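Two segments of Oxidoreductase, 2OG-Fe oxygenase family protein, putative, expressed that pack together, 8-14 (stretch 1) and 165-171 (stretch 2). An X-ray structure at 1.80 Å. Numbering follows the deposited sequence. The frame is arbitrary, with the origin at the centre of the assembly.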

# COMPACT_ATOMS: atom_id res chain seq x y z
N TYR A 8 -13.33 9.38 5.64
CA TYR A 8 -13.97 8.09 5.82
C TYR A 8 -14.52 7.63 4.48
O TYR A 8 -15.40 8.29 3.91
N LEU A 9 -14.01 6.52 3.96
CA LEU A 9 -14.45 6.06 2.65
C LEU A 9 -15.55 5.00 2.73
O LEU A 9 -16.40 4.94 1.85
N ARG A 10 -15.51 4.18 3.76
CA ARG A 10 -16.49 3.14 4.03
C ARG A 10 -16.06 2.47 5.33
O ARG A 10 -14.96 2.75 5.83
N PRO A 11 -16.89 1.61 5.93
CA PRO A 11 -16.52 1.05 7.23
C PRO A 11 -15.15 0.38 7.22
O PRO A 11 -14.86 -0.51 6.40
N GLY A 12 -14.28 0.85 8.10
CA GLY A 12 -12.93 0.33 8.20
C GLY A 12 -11.99 0.78 7.10
O GLY A 12 -10.94 0.17 6.91
N MET A 13 -12.33 1.86 6.38
CA MET A 13 -11.49 2.36 5.30
C MET A 13 -11.30 3.86 5.47
O MET A 13 -12.24 4.64 5.29
N VAL A 14 -10.08 4.27 5.80
CA VAL A 14 -9.74 5.64 6.14
C VAL A 14 -8.59 6.08 5.25
O VAL A 14 -7.59 5.37 5.12
N GLU A 165 -4.89 7.04 -9.56
CA GLU A 165 -6.34 6.87 -9.52
C GLU A 165 -6.60 5.46 -8.99
O GLU A 165 -6.25 4.48 -9.65
N PHE A 166 -7.17 5.37 -7.79
CA PHE A 166 -7.31 4.11 -7.05
C PHE A 166 -8.76 3.68 -7.08
O PHE A 166 -9.65 4.45 -6.71
N LEU A 167 -9.02 2.45 -7.55
CA LEU A 167 -10.37 1.92 -7.63
C LEU A 167 -10.62 1.00 -6.44
O LEU A 167 -9.72 0.28 -6.01
N TYR A 168 -11.85 1.01 -5.93
CA TYR A 168 -12.20 0.07 -4.86
C TYR A 168 -13.69 -0.24 -4.89
O TYR A 168 -14.52 0.61 -5.25
N GLY A 169 -14.03 -1.46 -4.50
CA GLY A 169 -15.42 -1.88 -4.49
C GLY A 169 -15.54 -3.29 -3.97
O GLY A 169 -14.58 -3.90 -3.51
N ASP A 170 -16.76 -3.81 -4.05
CA ASP A 170 -17.03 -5.12 -3.48
C ASP A 170 -16.87 -6.26 -4.48
O ASP A 170 -16.92 -7.43 -4.06
N VAL A 171 -16.71 -5.97 -5.77
CA VAL A 171 -16.71 -6.99 -6.81
C VAL A 171 -15.64 -6.68 -7.85
O VAL A 171 -15.11 -5.57 -7.93

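This is a small side-chain-to-side-chain contact in which three residues from a hairpin-like turn lie against one buried tyrosine, with a salt bridge at one end and a bridging water at the phenol. The strands 8-10 and 165-169 do not pair through their backbones: their axes come no closer than 9.9 Å and run at 47° to each other, so side chains must fill the space between them.

Tyr-168 is the centrepiece. Its CA-to-CB bond points toward stretch 1, and chi1 in the p well (58°) sets the ring among Leu-9, Arg-10 and Met-13. Met-13, with chi1, chi2 and chi3 all t, is fully extended, and this carries its methyl across the gap. Met-13 CE lies 3.7 Å from Tyr-168 CG and 3.9 Å from the ring centroid, only 19° off the normal, a CH-pi contact over the face. Met-13 SD follows at 4.4 Å from the same centroid in an oblique sulfur-aromatic approach. The same methyl meets the edge of a second ring, with Met-13 CE 4.1 Å from Phe-166 CE2; Phe-166 also points toward stretch 1, with chi1 t. A long, unbranched, polarizable side chain is well suited to touching two aromatic rings at once.

Leu-9 (chi1 m, chi2 t) also points in, and its branched end packs near the phenol: Leu-9 CD1 is 4.0 Å from Tyr-168 CZ and 3.8 Å from Tyr-168 OH. The hydroxyl finds its polar partner in water 1, 2.7 Å from Tyr-168 OH. That water donates to the backbone, lying 2.6 Å from Leu-9 O, and so links the two stretches where no direct hydrogen bond joins these residues.

Arg-10 combines apolar and charged contacts. With chi1 p and chi2 t, its aliphatic portion passes the tyrosine, Arg-10 CD lying 4.1 Å from Tyr-168 CD2, while chi3 m helps direct the guanidinium to Asp-170. The CB of Asp-170 points sideways, but chi1 m brings its carboxylate nearer. Arg-10 NH1 and Arg-10 NH2 both donate to Asp-170 OD1, at 3.0 and 3.1 Å, so a single oxygen, near the guanidinium plane, receives both bonds of the salt bridge. Gly-169 has no side chain to add.

The type II turn from Arg-10 to Met-13 arranges the hairpin side. Met-13 N donates to Arg-10 O at 2.8 Å, and Gly-12, with phi 75°, occupies a conformation that favours glycine.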

# COMPACT_ATOMS: atom_id res chain seq x y z
CB TYR A 8 -15.08 8.22 6.87
CG TYR A 8 -15.85 6.98 7.17
CD1 TYR A 8 -17.02 6.68 6.48
CD2 TYR A 8 -15.45 6.13 8.18
CE1 TYR A 8 -17.74 5.54 6.77
CE2 TYR A 8 -16.18 4.99 8.48
CZ TYR A 8 -17.32 4.71 7.78
OH TYR A 8 -18.05 3.58 8.09
CB LEU A 9 -13.28 5.50 1.85
CG LEU A 9 -12.12 6.45 1.55
CD1 LEU A 9 -11.22 5.82 0.50
CD2 LEU A 9 -12.63 7.80 1.09
CB ARG A 10 -16.58 2.12 2.89
CG ARG A 10 -15.30 1.78 2.19
CD ARG A 10 -15.61 0.78 1.09
NE ARG A 10 -15.87 -0.54 1.66
CZ ARG A 10 -16.45 -1.54 1.00
NH1 ARG A 10 -16.83 -1.38 -0.26
NH2 ARG A 10 -16.64 -2.71 1.61
CB PRO A 11 -17.67 0.07 7.52
CG PRO A 11 -18.84 0.69 6.85
CD PRO A 11 -18.29 1.28 5.58
CB MET A 13 -12.09 2.04 3.94
CG MET A 13 -11.18 2.39 2.77
SD MET A 13 -11.88 1.77 1.24
CE MET A 13 -10.52 2.06 0.11
CB VAL A 14 -9.35 5.77 7.62
CG1 VAL A 14 -8.82 7.16 7.93
CG2 VAL A 14 -10.55 5.45 8.50
CB GLU A 165 -6.94 7.10 -10.91
CG GLU A 165 -6.75 8.54 -11.40
CD GLU A 165 -7.37 8.84 -12.76
OE1 GLU A 165 -8.37 8.18 -13.13
OE2 GLU A 165 -6.88 9.75 -13.45
CB PHE A 166 -6.81 4.30 -5.61
CG PHE A 166 -6.84 3.04 -4.76
CD1 PHE A 166 -5.81 2.11 -4.83
CD2 PHE A 166 -7.87 2.83 -3.86
CE1 PHE A 166 -5.81 0.98 -4.03
CE2 PHE A 166 -7.88 1.68 -3.05
CZ PHE A 166 -6.85 0.76 -3.14
CB LEU A 167 -10.57 1.12 -8.93
CG LEU A 167 -10.98 1.83 -10.22
CD1 LEU A 167 -10.37 3.21 -10.38
CD2 LEU A 167 -10.64 0.95 -11.41
CB TYR A 168 -11.80 0.61 -3.48
CG TYR A 168 -12.41 1.94 -3.11
CD1 TYR A 168 -11.85 3.14 -3.56
CD2 TYR A 168 -13.53 2.01 -2.27
CE1 TYR A 168 -12.40 4.37 -3.20
CE2 TYR A 168 -14.09 3.23 -1.92
CZ TYR A 168 -13.53 4.41 -2.38
OH TYR A 168 -14.10 5.61 -2.02
CB ASP A 170 -18.45 -5.17 -2.91
CG ASP A 170 -18.64 -4.19 -1.78
OD1 ASP A 170 -17.79 -4.15 -0.88
OD2 ASP A 170 -19.65 -3.47 -1.81
CB VAL A 171 -18.09 -7.14 -7.51
CG1 VAL A 171 -19.14 -7.64 -6.54
CG2 VAL A 171 -18.50 -5.83 -8.19
O HOH W 1 -16.48 5.56 -0.65